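UDP-N-acetylglucosamine 2-epimerase (PDB 4NES) probably catalyses the reversible epimerisation at C-2 that converts UDP-N-acetylglucosamine into UDP-N-acetylmannosamine, the activated donor of ManNAc residues. Local coordinates at residues R125-E130 with N308-E313. Residues are numbered along the deposited sequence; the frame is centred on the assembly and turned at random.
Sequences RNMPEE and NTERPE. With UD1 (uridine-diphosphate-N-acetylglucosamine), chain B.
Met127 and Asn308 touch through their side chains although their CA atoms are 10.9 Å apart, so the start of helix 128-138 and the loop after strand 302-304 meet through side chains and water alone. Met127, present as selenomethionine, occupies the N-cap position, and Pro128, needing no amide hydrogen, suits the first turn after it. Long and flexible, Met127 spans the gap: with chi2 anti (-169°), its SE reaches to 4.2 Å from Asn308 OD1 and 4.3 Å from Glu310 OE1, loose packing without a hydrogen bond. Beside it, one water donates to both carboxylates, lying 2.8 Å from Glu130 OE1 and 2.8 Å from Glu310 OE1. Arginines attend both acids: Arg133 pairs with Glu130, while Arg306 and Arg311, next in sequence, both grip Glu310 OE2. Arg311 NH1 lies 2.9 Å from that oxygen, which sits close to the guanidinium plane although the nitrogen approaches from above the carboxylate plane, 41° out of it. Thr309 shapes this turn, its OG1 accepting from Arg311 N in an ST turn. The carboxylate of Glu129 serves the substrate; a bend at chi2 (81°) carries it to the sugar, where O3' of UDP-N-acetylglucosamine donates to OE2 over 2.7 Å, and Arg208 forms a salt bridge to the same oxygen. The contact thus crosses the cleft between the two parallel-sheet domains of the GT-B fold. Its chemistry implies a polar junction bridged by a water, which with the surrounding arginines probably offsets the repulsion between Glu130 and Glu310, next to a carboxylate that holds the sugar.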
ATOM      1  N   ARG A 125      -3.807   6.725  11.622  1.00 38.96           N
ATOM      2  CA  ARG A 125      -3.395   6.346  10.262  1.00 36.07           C
ATOM      3  C   ARG A 125      -2.705   7.498   9.517  1.00 30.65           C
ATOM      4  O   ARG A 125      -2.468   7.430   8.310  1.00 30.67           O
ATOM      5  CB  ARG A 125      -4.556   5.735   9.453  1.00 35.19           C
ATOM      6  CG  ARG A 125      -4.109   4.705   8.402  1.00 24.60           C
ATOM      7  CD  ARG A 125      -5.272   4.011   7.667  1.00 28.64           C
ATOM      8  NE  ARG A 125      -5.838   2.897   8.433  1.00 38.82           N
ATOM      9  CZ  ARG A 125      -6.767   2.058   7.977  1.00 39.91           C
ATOM     10  NH1 ARG A 125      -7.246   2.192   6.741  1.00 37.30           N
ATOM     11  NH2 ARG A 125      -7.214   1.080   8.760  1.00 33.25           N
ATOM     12  N   ASN A 126      -2.363   8.542  10.266  1.00 23.70           N
ATOM     13  CA  ASN A 126      -1.470   9.585   9.789  1.00 19.72           C
ATOM     14  C   ASN A 126       0.022   9.281  10.092  1.00 34.95           C
ATOM     15  O   ASN A 126       0.901   9.873   9.461  1.00 33.81           O
ATOM     16  CB  ASN A 126      -1.900  10.949  10.360  1.00 32.11           C
ATOM     17  CG  ASN A 126      -3.324  11.344   9.950  1.00 40.38           C
ATOM     18  OD1 ASN A 126      -3.726  11.177   8.798  1.00 43.13           O
ATOM     19  ND2 ASN A 126      -4.087  11.877  10.900  1.00 43.09           N
HETATM   20  N   MSE A 127       0.288   8.372  11.048  1.00 28.13           N
HETATM   21  CA  MSE A 127       1.642   7.859  11.407  1.00 23.67           C
HETATM   22  C   MSE A 127       2.230   7.020  10.255  1.00 12.98           C
HETATM   23  O   MSE A 127       1.514   6.216   9.692  1.00 14.46           O
HETATM   24  CB  MSE A 127       1.572   6.908  12.637  1.00 30.93           C
HETATM   25  CG  MSE A 127       1.388   7.498  14.070  1.00 36.09           C
HETATM   26 SE   MSE A 127       1.643   6.194  15.582  1.00 33.71          SE
HETATM   27  CE  MSE A 127       3.500   5.710  15.155  1.00 17.81           C
ATOM     28  N   PRO A 128       3.543   7.151   9.935  1.00 10.66           N
ATOM     29  CA  PRO A 128       4.003   6.299   8.829  1.00 12.48           C
ATOM     30  C   PRO A 128       3.953   4.806   9.168  1.00  8.30           C
ATOM     31  O   PRO A 128       3.702   3.983   8.279  1.00  9.14           O
ATOM     32  CB  PRO A 128       5.449   6.756   8.586  1.00 12.80           C
ATOM     33  CG  PRO A 128       5.853   7.483   9.838  1.00 18.27           C
ATOM     34  CD  PRO A 128       4.602   8.057  10.423  1.00 14.37           C
ATOM     35  N   GLU A 129       4.164   4.458  10.430  1.00  8.25           N
ATOM     36  CA  GLU A 129       4.102   3.055  10.830  1.00  7.61           C
ATOM     37  C   GLU A 129       2.711   2.481  10.650  1.00  7.26           C
ATOM     38  O   GLU A 129       2.572   1.332  10.234  1.00  8.45           O
ATOM     39  CB  GLU A 129       4.539   2.877  12.286  1.00 10.58           C
ATOM     40  CG  GLU A 129       6.031   3.059  12.520  1.00  9.90           C
ATOM     41  CD  GLU A 129       6.459   4.519  12.617  1.00 11.52           C
ATOM     42  OE1 GLU A 129       5.610   5.443  12.572  1.00 10.56           O
ATOM     43  OE2 GLU A 129       7.684   4.742  12.732  1.00 12.22           O
ATOM     44  N   GLU A 130       1.682   3.272  10.959  1.00  9.68           N
ATOM     45  CA  GLU A 130       0.310   2.802  10.822  1.00  9.04           C
ATOM     46  C   GLU A 130      -0.003   2.579   9.345  1.00  8.61           C
ATOM     47  O   GLU A 130      -0.606   1.568   8.985  1.00 10.10           O
ATOM     48  CB  GLU A 130      -0.673   3.793  11.477  1.00 10.90           C
ATOM     49  CG  GLU A 130      -2.152   3.362  11.488  1.00 13.22           C
ATOM     50  CD  GLU A 130      -2.532   2.401  12.610  1.00 13.77           C
ATOM     51  OE1 GLU A 130      -1.646   1.850  13.287  1.00 13.36           O
ATOM     52  OE2 GLU A 130      -3.744   2.182  12.827  1.00 15.53           O
ATOM     53  N   ASN A 308      -1.504   7.712  21.725  1.00 14.65           N
ATOM     54  CA  ASN A 308      -2.146   6.429  21.494  1.00 12.83           C
ATOM     55  C   ASN A 308      -1.077   5.369  21.353  1.00 14.54           C
ATOM     56  O   ASN A 308       0.110   5.683  21.273  1.00 15.29           O
ATOM     57  CB  ASN A 308      -3.011   6.468  20.239  1.00 18.52           C
ATOM     58  CG  ASN A 308      -2.284   7.059  19.068  1.00 27.41           C
ATOM     59  OD1 ASN A 308      -1.256   6.537  18.642  1.00 28.31           O
ATOM     60  ND2 ASN A 308      -2.800   8.166  18.541  1.00 33.11           N
ATOM     61  N   THR A 309      -1.496   4.113  21.343  1.00 11.49           N
ATOM     62  CA  THR A 309      -0.556   3.024  21.154  1.00 11.27           C
ATOM     63  C   THR A 309      -1.204   1.938  20.310  1.00 13.40           C
ATOM     64  O   THR A 309      -2.428   1.811  20.275  1.00 14.40           O
ATOM     65  CB  THR A 309      -0.068   2.436  22.506  1.00 13.40           C
ATOM     66  OG1 THR A 309       0.828   1.349  22.247  1.00 12.76           O
ATOM     67  CG2 THR A 309      -1.245   1.910  23.336  1.00 13.42           C
ATOM     68  N   GLU A 310      -0.384   1.163  19.615  1.00 12.43           N
ATOM     69  CA  GLU A 310      -0.900   0.043  18.844  1.00 15.01           C
ATOM     70  C   GLU A 310      -0.748  -1.254  19.620  1.00 15.25           C
ATOM     71  O   GLU A 310      -1.050  -2.326  19.107  1.00 17.01           O
ATOM     72  CB  GLU A 310      -0.274  -0.051  17.439  1.00 13.41           C
ATOM     73  CG  GLU A 310       1.237  -0.129  17.385  1.00 13.57           C
ATOM     74  CD  GLU A 310       1.879   1.165  17.812  1.00 15.51           C
ATOM     75  OE1 GLU A 310       1.682   2.190  17.123  1.00 16.34           O
ATOM     76  OE2 GLU A 310       2.555   1.154  18.854  1.00 17.45           O
ATOM     77  N   ARG A 311      -0.301  -1.154  20.869  1.00 15.63           N
ATOM     78  CA  ARG A 311      -0.395  -2.301  21.773  1.00 15.66           C
ATOM     79  C   ARG A 311      -1.203  -1.920  23.009  1.00 13.41           C
ATOM     80  O   ARG A 311      -0.669  -1.811  24.120  1.00 16.42           O
ATOM     81  CB  ARG A 311       0.971  -2.971  22.088  1.00 18.88           C
ATOM     82  CG  ARG A 311       2.150  -2.049  22.356  1.00 20.28           C
ATOM     83  CD  ARG A 311       2.816  -1.572  21.068  1.00 15.04           C
ATOM     84  NE  ARG A 311       3.522  -2.627  20.336  1.00 12.30           N
ATOM     85  CZ  ARG A 311       4.135  -2.438  19.171  1.00 10.64           C
ATOM     86  NH1 ARG A 311       4.099  -1.253  18.583  1.00 12.84           N
ATOM     87  NH2 ARG A 311       4.760  -3.446  18.579  1.00 12.27           N
ATOM     88  N   PRO A 312      -2.520  -1.724  22.821  1.00 12.83           N
ATOM     89  CA  PRO A 312      -3.400  -1.262  23.888  1.00 13.04           C
ATOM     90  C   PRO A 312      -3.543  -2.288  24.994  1.00 14.95           C
ATOM     91  O   PRO A 312      -3.990  -1.914  26.066  1.00 14.41           O
ATOM     92  CB  PRO A 312      -4.746  -1.069  23.171  1.00 16.24           C
ATOM     93  CG  PRO A 312      -4.671  -2.004  22.008  1.00 15.57           C
ATOM     94  CD  PRO A 312      -3.263  -1.901  21.557  1.00 13.36           C
ATOM     95  N   GLU A 313      -3.173  -3.541  24.727  1.00 15.54           N
ATOM     96  CA  GLU A 313      -3.269  -4.585  25.738  1.00 13.67           C
ATOM     97  C   GLU A 313      -2.391  -4.242  26.951  1.00 14.99           C
ATOM     98  O   GLU A 313      -2.727  -4.578  28.081  1.00 15.59           O
ATOM     99  CB  GLU A 313      -2.910  -5.957  25.144  1.00 15.31           C
ATOM    100  CG  GLU A 313      -3.391  -6.154  23.685  1.00 23.12           C
ATOM    101  CD  GLU A 313      -2.468  -5.498  22.684  1.00 11.74           C
ATOM    102  OE1 GLU A 313      -1.482  -4.909  23.146  1.00 36.29           O
ATOM    103  OE2 GLU A 313      -2.695  -5.578  21.425  1.00  8.04           O
TER
HETATM  104  C1' UD1 B 400      12.765   3.515  11.659  1.00  7.78           C
HETATM  105  C2' UD1 B 400      11.332   3.121  11.476  1.00  8.31           C
HETATM  106  C3' UD1 B 400      10.631   3.057  12.746  1.00  8.08           C
HETATM  107  C4' UD1 B 400      11.303   2.209  13.740  1.00  8.08           C
HETATM  108  C5' UD1 B 400      12.760   2.577  13.851  1.00  8.00           C
HETATM  109  C6' UD1 B 400      13.525   1.624  14.690  1.00  6.66           C
HETATM  110  C7' UD1 B 400      10.341   3.886   9.237  1.00 10.10           C
HETATM  111  C8' UD1 B 400       9.633   4.980   8.494  1.00  8.48           C
HETATM  112  N2' UD1 B 400      10.641   4.127  10.629  1.00  8.97           N
HETATM  113  O1' UD1 B 400      12.816   4.789  12.194  1.00  7.78           O
HETATM  114  O3' UD1 B 400       9.292   2.578  12.528  1.00 10.23           O
HETATM  115  O4' UD1 B 400      10.686   2.333  15.011  1.00  8.68           O
HETATM  116  O5' UD1 B 400      13.386   2.567  12.572  1.00  8.48           O
HETATM  117  O6' UD1 B 400      14.578   2.182  15.384  1.00  8.24           O
HETATM  118  O7' UD1 B 400      10.651   2.834   8.672  1.00  9.34           O
HETATM  119  N1  UD1 B 400      20.166   6.894  11.429  1.00 11.95           N
HETATM  120  C2  UD1 B 400      21.460   6.669  11.660  1.00 13.82           C
HETATM  121  N3  UD1 B 400      21.954   5.434  11.592  1.00 11.90           N
HETATM  122  C4  UD1 B 400      21.173   4.392  11.278  1.00 14.12           C
HETATM  123  C5  UD1 B 400      19.821   4.590  11.034  1.00 14.74           C
HETATM  124  C6  UD1 B 400      19.323   5.880  11.121  1.00 14.14           C
HETATM  125  O2  UD1 B 400      22.205   7.586  11.947  1.00 12.34           O
HETATM  126  O4  UD1 B 400      21.699   3.135  11.211  1.00 12.90           O
HETATM  127  C1B UD1 B 400      19.595   8.259  11.518  1.00 13.39           C
HETATM  128  C2B UD1 B 400      19.720   9.060  10.285  1.00 10.67           C
HETATM  129  O2' UD1 B 400      19.927  10.410  10.619  1.00 14.93           O
HETATM  130  C3B UD1 B 400      18.431   8.899   9.653  1.00 10.46           C
HETATM  131  C4B UD1 B 400      17.514   8.885  10.820  1.00  9.63           C
HETATM  132  O4B UD1 B 400      18.206   8.209  11.852  1.00 11.38           O
HETATM  133  O3B UD1 B 400      18.105   9.899   8.719  1.00 13.11           O
HETATM  134  C5B UD1 B 400      16.236   8.178  10.542  1.00 10.39           C
HETATM  135  O5B UD1 B 400      16.370   6.884  10.011  1.00 10.01           O
HETATM  136  PA  UD1 B 400      15.134   6.139   9.439  1.00 11.23           P
HETATM  137  O1A UD1 B 400      14.572   6.940   8.305  1.00 15.23           O
HETATM  138  O2A UD1 B 400      15.556   4.770   9.017  1.00 13.47           O
HETATM  139  O3A UD1 B 400      14.019   6.104  10.536  1.00 10.39           O
HETATM  140  PB  UD1 B 400      14.104   5.692  12.074  1.00  9.17           P
HETATM  141  O1B UD1 B 400      13.858   6.922  12.885  1.00  9.83           O
HETATM  142  O2B UD1 B 400      15.366   4.927  12.365  1.00  9.93           O
HETATM  143  O   HOH W   1       0.834   2.329  14.415  1.00 14.11           O